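Long-range contacts in dTDP Sugar Isomerase (Desulfovibrio desulfuricans subsp. desulfuricans str. G20, PDB 3EJK), which probably catalyses the 3,5-epimerisation of dTDP-4-dehydro-6-deoxy-glucose to dTDP-4-dehydro-rhamnose, a step toward dTDP-L-rhamnose: residues L73-A79 and V136-I142; V87-R93 and L116-V122; F126-G130 and D167-T171. All coordinates share one frame; numbering follows the deposited sequence.

Contact 1: residues L73-A79 and V136-I142; sequences LMTQLFA and VANCTDI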
ATOM      1  N   LEU A  73       8.932  -3.511  20.305  1.00 23.77           N
ATOM      2  CA  LEU A  73       7.515  -3.728  20.614  1.00 22.58           C
ATOM      3  C   LEU A  73       6.635  -3.936  19.414  1.00 22.04           C
ATOM      4  O   LEU A  73       5.618  -4.617  19.491  1.00 21.88           O
ATOM      5  CB  LEU A  73       6.920  -2.514  21.306  1.00 24.18           C
ATOM      6  CG  LEU A  73       7.192  -2.174  22.752  1.00 27.64           C
ATOM      7  CD1 LEU A  73       8.626  -1.739  22.949  1.00 22.79           C
ATOM      8  CD2 LEU A  73       6.176  -1.059  23.114  1.00 25.81           C
HETATM    9  N   MSE A  74       7.021  -3.287  18.323  1.00 22.81           N
HETATM   10  CA  MSE A  74       6.238  -3.265  17.097  1.00 23.07           C
HETATM   11  C   MSE A  74       6.137  -4.601  16.374  1.00 23.50           C
HETATM   12  O   MSE A  74       7.102  -5.370  16.306  1.00 24.32           O
HETATM   13  CB  MSE A  74       6.823  -2.222  16.128  1.00 22.68           C
HETATM   14  CG  MSE A  74       5.972  -1.948  14.931  1.00 21.81           C
HETATM   15 SE   MSE A  74       6.892  -0.861  13.583  0.75 21.87          SE
HETATM   16  CE  MSE A  74       7.241   0.709  14.629  1.00 18.92           C
ATOM     17  N   THR A  75       4.940  -4.838  15.836  1.00 23.34           N
ATOM     18  CA  THR A  75       4.660  -5.980  14.962  1.00 24.29           C
ATOM     19  C   THR A  75       4.500  -5.480  13.530  1.00 24.39           C
ATOM     20  O   THR A  75       3.864  -4.455  13.287  1.00 22.84           O
ATOM     21  CB  THR A  75       3.361  -6.699  15.368  1.00 25.08           C
ATOM     22  OG1 THR A  75       3.531  -7.251  16.660  1.00 23.29           O
ATOM     23  CG2 THR A  75       2.972  -7.809  14.385  1.00 27.07           C
ATOM     24  N   GLN A  76       5.055  -6.244  12.591  1.00 23.61           N
ATOM     25  CA  GLN A  76       4.978  -5.913  11.167  1.00 22.62           C
ATOM     26  C   GLN A  76       3.926  -6.777  10.490  1.00 23.65           C
ATOM     27  O   GLN A  76       3.703  -7.933  10.868  1.00 21.28           O
ATOM     28  CB  GLN A  76       6.316  -6.168  10.447  1.00 23.46           C
ATOM     29  CG  GLN A  76       7.585  -5.824  11.224  1.00 23.42           C
ATOM     30  CD  GLN A  76       7.621  -4.417  11.782  1.00 22.29           C
ATOM     31  OE1 GLN A  76       7.247  -3.448  11.111  1.00 23.87           O
ATOM     32  NE2 GLN A  76       8.147  -4.287  13.007  1.00 22.43           N
ATOM     33  N   LEU A  77       3.251  -6.161   9.520  1.00 23.18           N
ATOM     34  CA  LEU A  77       2.281  -6.848   8.638  1.00 23.40           C
ATOM     35  C   LEU A  77       2.603  -6.440   7.199  1.00 22.40           C
ATOM     36  O   LEU A  77       2.212  -5.375   6.719  1.00 21.36           O
ATOM     37  CB  LEU A  77       0.818  -6.558   8.984  1.00 23.79           C
ATOM     38  CG  LEU A  77       0.310  -7.129  10.307  1.00 25.93           C
ATOM     39  CD1 LEU A  77      -1.113  -6.650  10.567  1.00 25.73           C
ATOM     40  CD2 LEU A  77       0.383  -8.622  10.299  1.00 24.51           C
ATOM     41  N   PHE A  78       3.365  -7.320   6.558  1.00 23.04           N
ATOM     42  CA  PHE A  78       3.863  -7.155   5.191  1.00 22.42           C
ATOM     43  C   PHE A  78       2.933  -7.725   4.144  1.00 22.04           C
ATOM     44  O   PHE A  78       2.437  -8.846   4.259  1.00 21.94           O
ATOM     45  CB  PHE A  78       5.182  -7.922   4.981  1.00 23.66           C
ATOM     46  CG  PHE A  78       6.429  -7.218   5.452  1.00 24.68           C
ATOM     47  CD1 PHE A  78       6.390  -6.156   6.315  1.00 29.75           C
ATOM     48  CD2 PHE A  78       7.676  -7.713   5.058  1.00 33.43           C
ATOM     49  CE1 PHE A  78       7.564  -5.538   6.745  1.00 32.63           C
ATOM     50  CE2 PHE A  78       8.862  -7.113   5.506  1.00 32.36           C
ATOM     51  CZ  PHE A  78       8.789  -6.023   6.360  1.00 31.67           C
ATOM     52  N   ALA A  79       2.762  -6.935   3.093  1.00 21.81           N
ATOM     53  CA  ALA A  79       2.116  -7.400   1.854  1.00 22.03           C
ATOM     54  C   ALA A  79       2.955  -6.868   0.707  1.00 21.13           C
ATOM     55  O   ALA A  79       3.585  -5.833   0.837  1.00 21.75           O
ATOM     56  CB  ALA A  79       0.647  -6.989   1.730  1.00 22.67           C
ATOM     57  N   VAL A 136       6.852  -3.216  -1.146  1.00 24.52           N
ATOM     58  CA  VAL A 136       6.443  -3.854   0.084  1.00 24.02           C
ATOM     59  C   VAL A 136       5.582  -2.860   0.844  1.00 24.35           C
ATOM     60  O   VAL A 136       5.954  -1.703   0.999  1.00 26.19           O
ATOM     61  CB  VAL A 136       7.692  -4.221   0.954  1.00 24.07           C
ATOM     62  CG1 VAL A 136       7.285  -4.961   2.190  1.00 27.39           C
ATOM     63  CG2 VAL A 136       8.709  -5.036   0.142  1.00 22.21           C
ATOM     64  N   ALA A 137       4.418  -3.317   1.284  1.00 23.15           N
ATOM     65  CA  ALA A 137       3.542  -2.507   2.110  1.00 22.12           C
ATOM     66  C   ALA A 137       3.609  -3.052   3.517  1.00 22.61           C
ATOM     67  O   ALA A 137       3.666  -4.257   3.742  1.00 20.09           O
ATOM     68  CB  ALA A 137       2.102  -2.521   1.586  1.00 20.83           C
ATOM     69  N   ASN A 138       3.619  -2.142   4.475  1.00 23.80           N
ATOM     70  CA  ASN A 138       3.666  -2.533   5.877  1.00 25.29           C
ATOM     71  C   ASN A 138       2.657  -1.749   6.692  1.00 25.16           C
ATOM     72  O   ASN A 138       2.643  -0.533   6.662  1.00 27.41           O
ATOM     73  CB  ASN A 138       5.077  -2.318   6.440  1.00 23.98           C
ATOM     74  CG  ASN A 138       5.272  -2.969   7.791  1.00 26.39           C
ATOM     75  OD1 ASN A 138       4.396  -3.674   8.275  1.00 25.40           O
ATOM     76  ND2 ASN A 138       6.430  -2.732   8.410  1.00 26.36           N
ATOM     77  N   CYS A 139       1.781  -2.466   7.370  1.00 23.84           N
ATOM     78  CA  CYS A 139       0.816  -1.850   8.250  1.00 24.80           C
ATOM     79  C   CYS A 139       1.228  -2.260   9.662  1.00 25.80           C
ATOM     80  O   CYS A 139       1.048  -3.412  10.075  1.00 25.85           O
ATOM     81  CB  CYS A 139      -0.604  -2.319   7.948  1.00 26.38           C
ATOM     82  SG  CYS A 139      -1.878  -1.453   8.926  1.00 27.89           S
ATOM     83  N   THR A 140       1.790  -1.297  10.381  1.00 25.06           N
ATOM     84  CA  THR A 140       2.310  -1.546  11.711  1.00 25.82           C
ATOM     85  C   THR A 140       1.318  -1.088  12.766  1.00 26.31           C
ATOM     86  O   THR A 140       0.439  -0.242  12.527  1.00 25.95           O
ATOM     87  CB  THR A 140       3.647  -0.854  11.895  1.00 26.09           C
ATOM     88  OG1 THR A 140       3.429   0.550  11.883  1.00 23.27           O
ATOM     89  CG2 THR A 140       4.572  -1.226  10.782  1.00 24.48           C
ATOM     90  N   ASP A 141       1.493  -1.667  13.938  1.00 26.28           N
ATOM     91  CA  ASP A 141       0.557  -1.474  15.052  1.00 26.64           C
ATOM     92  C   ASP A 141       0.909  -0.267  15.875  1.00 27.36           C
ATOM     93  O   ASP A 141       0.093   0.241  16.634  1.00 27.13           O
ATOM     94  CB  ASP A 141       0.423  -2.729  15.918  1.00 26.69           C
ATOM     95  CG  ASP A 141       1.711  -3.150  16.575  1.00 27.03           C
ATOM     96  OD1 ASP A 141       2.807  -2.844  16.066  1.00 24.45           O
ATOM     97  OD2 ASP A 141       1.614  -3.831  17.603  1.00 28.42           O
ATOM     98  N   ILE A 142       2.141   0.175  15.726  1.00 27.95           N
ATOM     99  CA  ILE A 142       2.568   1.433  16.336  1.00 29.57           C
ATOM    100  C   ILE A 142       3.373   2.232  15.327  1.00 30.05           C
ATOM    101  O   ILE A 142       4.047   1.669  14.472  1.00 30.18           O
ATOM    102  CB  ILE A 142       3.381   1.271  17.643  1.00 29.42           C
ATOM    103  CG1 ILE A 142       4.657   0.493  17.406  1.00 32.83           C
ATOM    104  CG2 ILE A 142       2.545   0.571  18.698  1.00 31.79           C
ATOM    105  CD1 ILE A 142       5.513   0.369  18.678  1.00 34.46           C
TER
HETATM  106  O   HOH W   1       3.316  -5.545  18.601  1.00 21.26           O
HETATM  107  O   HOH W   2       1.178  -4.591  12.803  1.00 22.30           O

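Contact 2: residues V87-R93 and L116-V122; sequences VVLYDGR and LRIPPQV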
ATOM      1  N   VAL A  87      11.769 -12.967   1.999  1.00 21.51           N
ATOM      2  CA  VAL A  87      11.928 -12.512   3.373  1.00 21.55           C
ATOM      3  C   VAL A  87      12.579 -13.606   4.203  1.00 22.43           C
ATOM      4  O   VAL A  87      12.288 -14.784   4.034  1.00 22.85           O
ATOM      5  CB  VAL A  87      10.576 -12.173   4.054  1.00 23.06           C
ATOM      6  CG1 VAL A  87      10.820 -11.592   5.466  1.00 20.35           C
ATOM      7  CG2 VAL A  87       9.736 -11.220   3.207  1.00 22.20           C
ATOM      8  N   VAL A  88      13.496 -13.201   5.069  1.00 22.65           N
ATOM      9  CA  VAL A  88      14.082 -14.122   6.022  1.00 22.23           C
ATOM     10  C   VAL A  88      13.900 -13.573   7.419  1.00 23.32           C
ATOM     11  O   VAL A  88      14.157 -12.399   7.690  1.00 24.47           O
ATOM     12  CB  VAL A  88      15.570 -14.393   5.785  1.00 22.13           C
ATOM     13  CG1 VAL A  88      16.128 -15.238   6.930  1.00 21.39           C
ATOM     14  CG2 VAL A  88      15.815 -15.070   4.427  1.00 16.98           C
ATOM     15  N   LEU A  89      13.446 -14.453   8.301  1.00 23.32           N
ATOM     16  CA  LEU A  89      13.218 -14.121   9.712  1.00 22.93           C
ATOM     17  C   LEU A  89      14.184 -14.938  10.545  1.00 22.28           C
ATOM     18  O   LEU A  89      14.460 -16.078  10.231  1.00 21.72           O
ATOM     19  CB  LEU A  89      11.775 -14.456  10.140  1.00 23.91           C
ATOM     20  CG  LEU A  89      10.623 -13.853   9.321  1.00 20.21           C
ATOM     21  CD1 LEU A  89       9.307 -14.121  10.059  1.00 21.67           C
ATOM     22  CD2 LEU A  89      10.837 -12.392   9.150  1.00 20.57           C
ATOM     23  N   TYR A  90      14.737 -14.300  11.569  1.00 22.80           N
ATOM     24  CA  TYR A  90      15.671 -14.941  12.507  1.00 22.74           C
ATOM     25  C   TYR A  90      15.278 -14.662  13.945  1.00 22.67           C
ATOM     26  O   TYR A  90      15.205 -13.513  14.379  1.00 22.57           O
ATOM     27  CB  TYR A  90      17.107 -14.498  12.283  1.00 22.82           C
ATOM     28  CG  TYR A  90      18.001 -14.964  13.408  1.00 22.45           C
ATOM     29  CD1 TYR A  90      18.205 -16.316  13.635  1.00 23.14           C
ATOM     30  CD2 TYR A  90      18.624 -14.053  14.249  1.00 26.51           C
ATOM     31  CE1 TYR A  90      18.991 -16.750  14.667  1.00 27.37           C
ATOM     32  CE2 TYR A  90      19.432 -14.488  15.271  1.00 29.38           C
ATOM     33  CZ  TYR A  90      19.605 -15.827  15.475  1.00 27.65           C
ATOM     34  OH  TYR A  90      20.390 -16.252  16.504  1.00 38.13           O
ATOM     35  N   ASP A  91      15.004 -15.744  14.657  1.00 22.35           N
ATOM     36  CA  ASP A  91      14.562 -15.670  16.057  1.00 22.81           C
ATOM     37  C   ASP A  91      15.729 -15.555  17.031  1.00 23.94           C
ATOM     38  O   ASP A  91      16.324 -16.547  17.446  1.00 22.51           O
ATOM     39  CB  ASP A  91      13.709 -16.882  16.401  1.00 21.78           C
ATOM     40  CG  ASP A  91      12.925 -16.703  17.673  1.00 21.67           C
ATOM     41  OD1 ASP A  91      13.237 -15.764  18.445  1.00 22.81           O
ATOM     42  OD2 ASP A  91      11.995 -17.513  17.890  1.00 23.23           O
ATOM     43  N   GLY A  92      16.008 -14.314  17.404  1.00 26.01           N
ATOM     44  CA  GLY A  92      17.080 -13.998  18.341  1.00 27.16           C
ATOM     45  C   GLY A  92      16.599 -13.950  19.781  1.00 27.13           C
ATOM     46  O   GLY A  92      17.355 -13.626  20.694  1.00 28.58           O
ATOM     47  N   ARG A  93      15.344 -14.311  19.981  1.00 27.19           N
ATOM     48  CA  ARG A  93      14.732 -14.292  21.335  1.00 25.51           C
ATOM     49  C   ARG A  93      15.245 -15.453  22.165  1.00 26.40           C
ATOM     50  O   ARG A  93      14.983 -16.621  21.888  1.00 26.80           O
ATOM     51  CB  ARG A  93      13.210 -14.299  21.243  1.00 25.26           C
ATOM     52  CG  ARG A  93      12.667 -13.099  20.526  1.00 22.84           C
ATOM     53  CD  ARG A  93      11.190 -13.242  20.205  1.00 21.80           C
ATOM     54  NE  ARG A  93      10.949 -14.382  19.332  1.00 18.84           N
ATOM     55  CZ  ARG A  93       9.761 -14.677  18.832  1.00 20.30           C
ATOM     56  NH1 ARG A  93       8.764 -13.882  19.100  1.00 22.82           N
ATOM     57  NH2 ARG A  93       9.572 -15.722  18.033  1.00 22.89           N
ATOM     58  N   LEU A 116       2.233 -11.420   5.852  1.00 21.23           N
ATOM     59  CA  LEU A 116       3.262 -11.950   6.760  1.00 20.60           C
ATOM     60  C   LEU A 116       3.310 -11.117   8.034  1.00 21.10           C
ATOM     61  O   LEU A 116       3.548  -9.925   8.006  1.00 21.07           O
ATOM     62  CB  LEU A 116       4.634 -11.900   6.083  1.00 22.09           C
ATOM     63  CG  LEU A 116       5.859 -12.189   6.951  1.00 22.76           C
ATOM     64  CD1 LEU A 116       5.735 -13.629   7.468  1.00 19.13           C
ATOM     65  CD2 LEU A 116       7.186 -11.939   6.201  1.00 22.85           C
ATOM     66  N   ARG A 117       3.051 -11.787   9.147  1.00 22.04           N
ATOM     67  CA  ARG A 117       3.115 -11.175  10.467  1.00 22.60           C
ATOM     68  C   ARG A 117       4.494 -11.429  11.051  1.00 21.59           C
ATOM     69  O   ARG A 117       4.939 -12.573  11.125  1.00 19.24           O
ATOM     70  CB  ARG A 117       2.036 -11.782  11.383  1.00 23.52           C
ATOM     71  CG  ARG A 117       2.083 -11.250  12.792  1.00 27.51           C
ATOM     72  CD  ARG A 117       1.147 -12.031  13.712  1.00 33.50           C
ATOM     73  NE  ARG A 117       1.068 -11.358  14.996  1.00 38.77           N
ATOM     74  CZ  ARG A 117       1.718 -11.735  16.091  1.00 46.66           C
ATOM     75  NH1 ARG A 117       2.467 -12.825  16.089  1.00 46.74           N
ATOM     76  NH2 ARG A 117       1.582 -11.026  17.204  1.00 47.06           N
ATOM     77  N   ILE A 118       5.185 -10.353  11.426  1.00 22.16           N
ATOM     78  CA  ILE A 118       6.522 -10.483  12.029  1.00 21.18           C
ATOM     79  C   ILE A 118       6.418  -9.980  13.464  1.00 22.20           C
ATOM     80  O   ILE A 118       6.194  -8.789  13.694  1.00 21.06           O
ATOM     81  CB  ILE A 118       7.593  -9.673  11.279  1.00 21.68           C
ATOM     82  CG1 ILE A 118       7.667 -10.109   9.816  1.00 18.69           C
ATOM     83  CG2 ILE A 118       9.009  -9.857  11.962  1.00 19.19           C
ATOM     84  CD1 ILE A 118       8.601  -9.245   8.970  1.00 21.11           C
ATOM     85  N   PRO A 119       6.585 -10.873  14.452  1.00 22.57           N
ATOM     86  CA  PRO A 119       6.373 -10.333  15.795  1.00 22.53           C
ATOM     87  C   PRO A 119       7.556  -9.527  16.325  1.00 21.67           C
ATOM     88  O   PRO A 119       8.620  -9.511  15.710  1.00 21.99           O
ATOM     89  CB  PRO A 119       6.121 -11.585  16.652  1.00 23.01           C
ATOM     90  CG  PRO A 119       6.599 -12.735  15.864  1.00 23.12           C
ATOM     91  CD  PRO A 119       6.829 -12.325  14.445  1.00 23.45           C
ATOM     92  N   PRO A 120       7.359  -8.796  17.424  1.00 22.71           N
ATOM     93  CA  PRO A 120       8.529  -8.077  17.910  1.00 23.47           C
ATOM     94  C   PRO A 120       9.690  -8.953  18.338  1.00 23.65           C
ATOM     95  O   PRO A 120       9.542 -10.140  18.666  1.00 22.89           O
ATOM     96  CB  PRO A 120       8.007  -7.279  19.119  1.00 23.66           C
ATOM     97  CG  PRO A 120       6.699  -7.809  19.448  1.00 24.62           C
ATOM     98  CD  PRO A 120       6.184  -8.626  18.292  1.00 24.80           C
ATOM     99  N   GLN A 121      10.838  -8.312  18.243  1.00 23.12           N
ATOM    100  CA  GLN A 121      12.118  -8.836  18.659  0.50 23.91           C
ATOM    101  C   GLN A 121      12.608  -9.991  17.798  1.00 24.94           C
ATOM    102  O   GLN A 121      13.490 -10.762  18.183  1.00 25.02           O
ATOM    103  CB  GLN A 121      12.103  -9.126  20.161  0.50 24.44           C
ATOM    104  CG  GLN A 121      11.952  -7.828  20.972  0.50 23.31           C
ATOM    105  CD  GLN A 121      11.883  -8.030  22.475  0.50 26.73           C
ATOM    106  OE1 GLN A 121      12.237  -9.084  22.991  0.50 26.78           O
ATOM    107  NE2 GLN A 121      11.444  -6.995  23.189  0.50 29.69           N
ATOM    108  N   VAL A 122      12.027 -10.068  16.620  1.00 23.44           N
ATOM    109  CA  VAL A 122      12.451 -11.025  15.612  1.00 22.98           C
ATOM    110  C   VAL A 122      13.133 -10.218  14.514  1.00 23.40           C
ATOM    111  O   VAL A 122      12.569  -9.245  14.007  1.00 23.54           O
ATOM    112  CB  VAL A 122      11.282 -11.819  14.990  1.00 23.61           C
ATOM    113  CG1 VAL A 122      11.752 -12.612  13.751  1.00 22.53           C
ATOM    114  CG2 VAL A 122      10.667 -12.761  16.007  1.00 24.03           C
TER
HETATM  115  O   HOH W   3       8.222 -11.271  20.705  1.00 15.81           O

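Contact 3: residues F126-G130 and D167-T171; sequences FAATG and DLSGT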
ATOM      1  N   PHE A 126      14.894  -8.590   3.819  1.00 20.61           N
ATOM      2  CA  PHE A 126      14.221  -8.974   2.577  1.00 20.75           C
ATOM      3  C   PHE A 126      14.916  -8.408   1.358  1.00 20.73           C
ATOM      4  O   PHE A 126      15.656  -7.422   1.438  1.00 19.30           O
ATOM      5  CB  PHE A 126      12.731  -8.592   2.604  1.00 20.69           C
ATOM      6  CG  PHE A 126      12.466  -7.139   2.925  1.00 18.34           C
ATOM      7  CD1 PHE A 126      12.447  -6.188   1.937  1.00 19.59           C
ATOM      8  CD2 PHE A 126      12.227  -6.735   4.230  1.00 25.54           C
ATOM      9  CE1 PHE A 126      12.185  -4.859   2.226  1.00 21.75           C
ATOM     10  CE2 PHE A 126      11.980  -5.419   4.530  1.00 25.70           C
ATOM     11  CZ  PHE A 126      11.963  -4.469   3.522  1.00 23.20           C
ATOM     12  N   ALA A 127      14.686  -9.085   0.244  1.00 19.43           N
ATOM     13  CA  ALA A 127      15.257  -8.715  -1.046  1.00 18.45           C
ATOM     14  C   ALA A 127      14.309  -8.982  -2.201  1.00 18.65           C
ATOM     15  O   ALA A 127      13.550  -9.932  -2.193  1.00 19.25           O
ATOM     16  CB  ALA A 127      16.574  -9.459  -1.276  1.00 17.69           C
ATOM     17  N   ALA A 128      14.407  -8.116  -3.202  1.00 19.04           N
ATOM     18  CA  ALA A 128      13.614  -8.232  -4.419  1.00 19.60           C
ATOM     19  C   ALA A 128      14.265  -9.209  -5.380  1.00 20.35           C
ATOM     20  O   ALA A 128      15.451  -9.128  -5.672  1.00 21.92           O
ATOM     21  CB  ALA A 128      13.437  -6.850  -5.110  1.00 18.43           C
ATOM     22  N   THR A 129      13.453 -10.129  -5.873  1.00 21.21           N
ATOM     23  CA  THR A 129      13.893 -11.123  -6.853  1.00 22.67           C
ATOM     24  C   THR A 129      13.493 -10.707  -8.253  1.00 22.69           C
ATOM     25  O   THR A 129      12.644  -9.836  -8.474  1.00 24.21           O
ATOM     26  CB  THR A 129      13.271 -12.507  -6.575  1.00 23.23           C
ATOM     27  OG1 THR A 129      11.859 -12.427  -6.776  1.00 24.01           O
ATOM     28  CG2 THR A 129      13.551 -12.962  -5.148  1.00 22.95           C
ATOM     29  N   GLY A 130      14.140 -11.309  -9.221  1.00 23.58           N
ATOM     30  CA  GLY A 130      13.784 -11.030 -10.602  1.00 24.70           C
ATOM     31  C   GLY A 130      14.457  -9.802 -11.155  1.00 25.03           C
ATOM     32  O   GLY A 130      15.523  -9.401 -10.710  1.00 24.80           O
ATOM     33  N   ASP A 167      19.622 -16.943  -3.693  1.00 28.90           N
ATOM     34  CA  ASP A 167      19.181 -17.015  -5.086  1.00 29.30           C
ATOM     35  C   ASP A 167      18.031 -16.045  -5.238  1.00 28.22           C
ATOM     36  O   ASP A 167      16.919 -16.293  -4.750  1.00 27.81           O
ATOM     37  CB  ASP A 167      18.751 -18.431  -5.449  1.00 29.51           C
ATOM     38  CG  ASP A 167      18.224 -18.543  -6.864  1.00 32.48           C
ATOM     39  OD1 ASP A 167      18.214 -17.536  -7.612  1.00 37.23           O
ATOM     40  OD2 ASP A 167      17.808 -19.662  -7.225  1.00 37.49           O
ATOM     41  N   LEU A 168      18.322 -14.920  -5.880  1.00 27.13           N
ATOM     42  CA  LEU A 168      17.328 -13.883  -6.069  1.00 26.96           C
ATOM     43  C   LEU A 168      16.876 -13.826  -7.517  1.00 27.43           C
ATOM     44  O   LEU A 168      16.381 -12.813  -7.991  1.00 27.25           O
ATOM     45  CB  LEU A 168      17.867 -12.522  -5.612  1.00 27.05           C
ATOM     46  CG  LEU A 168      18.352 -12.455  -4.147  1.00 25.83           C
ATOM     47  CD1 LEU A 168      18.812 -11.049  -3.795  1.00 27.11           C
ATOM     48  CD2 LEU A 168      17.270 -12.920  -3.201  1.00 26.14           C
ATOM     49  N   SER A 169      17.050 -14.937  -8.213  1.00 28.57           N
ATOM     50  CA  SER A 169      16.702 -14.996  -9.644  1.00 28.80           C
ATOM     51  C   SER A 169      15.200 -14.968  -9.844  1.00 30.14           C
ATOM     52  O   SER A 169      14.689 -14.510 -10.849  1.00 29.97           O
ATOM     53  CB  SER A 169      17.250 -16.269 -10.282  1.00 28.00           C
ATOM     54  OG  SER A 169      16.541 -17.377  -9.775  1.00 26.17           O
ATOM     55  N   GLY A 170      14.504 -15.451  -8.840  1.00 32.43           N
ATOM     56  CA  GLY A 170      13.060 -15.559  -8.902  1.00 35.49           C
ATOM     57  C   GLY A 170      12.626 -16.660  -9.853  1.00 38.60           C
ATOM     58  O   GLY A 170      11.448 -16.988  -9.951  1.00 40.90           O
ATOM     59  N   THR A 171      13.593 -17.233 -10.554  1.00 40.21           N
ATOM     60  CA  THR A 171      13.302 -18.315 -11.524  1.00 41.35           C
ATOM     61  C   THR A 171      12.757 -19.567 -10.843  1.00 42.62           C
ATOM     62  O   THR A 171      13.360 -20.094  -9.901  1.00 44.12           O
ATOM     63  CB  THR A 171      14.529 -18.710 -12.375  1.00 41.33           C
ATOM     64  OG1 THR A 171      15.589 -19.173 -11.524  1.00 40.05           O
ATOM     65  CG2 THR A 171      15.006 -17.524 -13.219  1.00 43.05           C
TER

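Contact 1: residues L73-A79 and V136-I142
Gln76 and Asn138 meet amide to amide across two antiparallel strands, their planes turned 63° apart. Asn138 ND2 gives a nearly straight hydrogen bond to Gln76 OE1 (2.9 Å), arriving on a lone pair in the carbonyl plane. With CG anti to the backbone N (chi1 -168°), Asn138 reaches over the gap between the strands, and its OD1 accepts Leu77 N at 3.0 Å. Both ends of this buried amide are thus held, which fixes its rotation; Tyr56 OH is a further partner of ND2. The same amide stands at 81° to the Phe78 ring, with ND2 at the ring edge, while Val136 CG1 lies over one face, 4.1 Å from the centroid.

Regular backbone pairing is confined to Ala79 with Ala137 and to Cys139 N on Leu77 O; toward Thr75, side chains take over the accepting. Asp141 OD1 receives Thr75 N (2.9 Å) from above the carboxylate plane, and a water links OD2 to Thr75 OG1 and Leu73 O. Next to Asp141, the selenomethionine Met74 has its SE 3.7 Å from Thr140 CG2, and Met74 CB packs on Ile142 CG1. A citrate, probably from the crystallisation liquor, lies about 5 Å from the Gln76 side chain, consistent with a pocket there, beside neighbouring antiparallel strands of the cupin beta-barrel.

Contact 2: residues V87-R93 and L116-V122
Asp91 OD1 is gripped twice by Arg93, the residue that lies against Val122 of the other segment: NE donates at 2.8 Å and the backbone N of Arg93 at 3.0 Å, from opposite faces of the carboxylate plane. The backbone bond closes an Asx turn. Arg93 NH2 binds Asp91 OD2 at 3.0 Å, making the salt bridge a side-on, two-nitrogen grip, with each acceptor close to the guanidinium plane. Bent at chi3 (-61°), the arginine lays one face of its guanidinium on Val122, whose CG2 sits over the centre, 3.5 Å from Arg93 CZ. Its NH2 also donates to Glu21 O, and a water joins NH1 to Pro120 O, so the flat group is tied at its rim and covered on this face by a methyl.

The two strands belong to the two facing sheets of the cupin beta-barrel, running at 30° to each other with axes 10.0 Å apart; aliphatic side chains from both meet in the gap, with Tyr124 and Phe126 beside them. Val87 and Leu116 meet tip to tip, CG1 to CD2 at 3.7 Å. Leu89 CD2 touches Ile118 CD1 at 3.9 Å, the two side chains crossing obliquely. Beyond Ile118 the chain folds through a type II beta turn from Pro119 to Val122, which brings Gln121 beside the aliphatic part of Arg93: Arg93 CG lies 3.4 Å from Gln121 O. Val122 splits its branches between partners, CG1 going to Leu89 CB and Tyr90 O while CG2 serves the guanidinium.

Contact 3: residues F126-G130 and D167-T171
The flat peptide group of Leu168 meets Gly130 and Thr129 through its carbonyl oxygen. Gly130 N donates to Leu168 O at 3.0 Å, tilted 24° from the carbonyl plane, and Thr129 CA comes within 3.2 Å of the same oxygen in a CA-H...O contact. Together with the Leu168 side chain, this bond joins the C-terminal tail of the modelled chain to residues 127-130, which continue from the five-stranded sheet of the cupin fold. The second flat group, the Asp167 carboxylate, bends the tail itself: its OD1 receives Ser169 N on the anti side, closing an Asx turn, and Ser169 OG on the syn side.

Leu168 carries the apolar part. Its CG is anti to its own carbonyl carbon (chi1 -57°), which turns the two methyls to the strand, CD1 reaching Ala127 CB at 3.7 Å and CD2 nearing Thr129 CG2. Trp163 and Arg63 add to the surroundings, packing on Ala127 and Leu168 respectively. At the backbone angles of Gly130 a CB would jam against the carbonyl O of Thr129, while the positive phi of Gly170 favours glycine. Here the tail passes close to the threonine side chain, with Gly170 CA 3.8 Å from Thr129 CB.

In the fold
Contacts 1 and 2 share a sheet: strand 114-118 pairs with strand 76-82 through probable hydrogen bonds from Ile118 N to Gln76 O (2.9 Å) and from Phe78 N to Leu116 O (3.0 Å). Contact 2 then carries the connection across to the facing sheet, where strand 84-90 neighbours strand 123-128 of contact 3. Phe126, on the 126-130 segment, packs against both other contacts: its CD2 lies 3.6 Å from Phe78 CE2, the rings nearly perpendicular, and its CB is 4.0 Å from Val87 CG2. The centres of contacts 1 and 3 are about 22 Å apart. The citrate near contact 1 and an unidentified ligand about 5 Å from the Thr129 side chain probably come from the crystallisation liquor; neither identifies the substrate site.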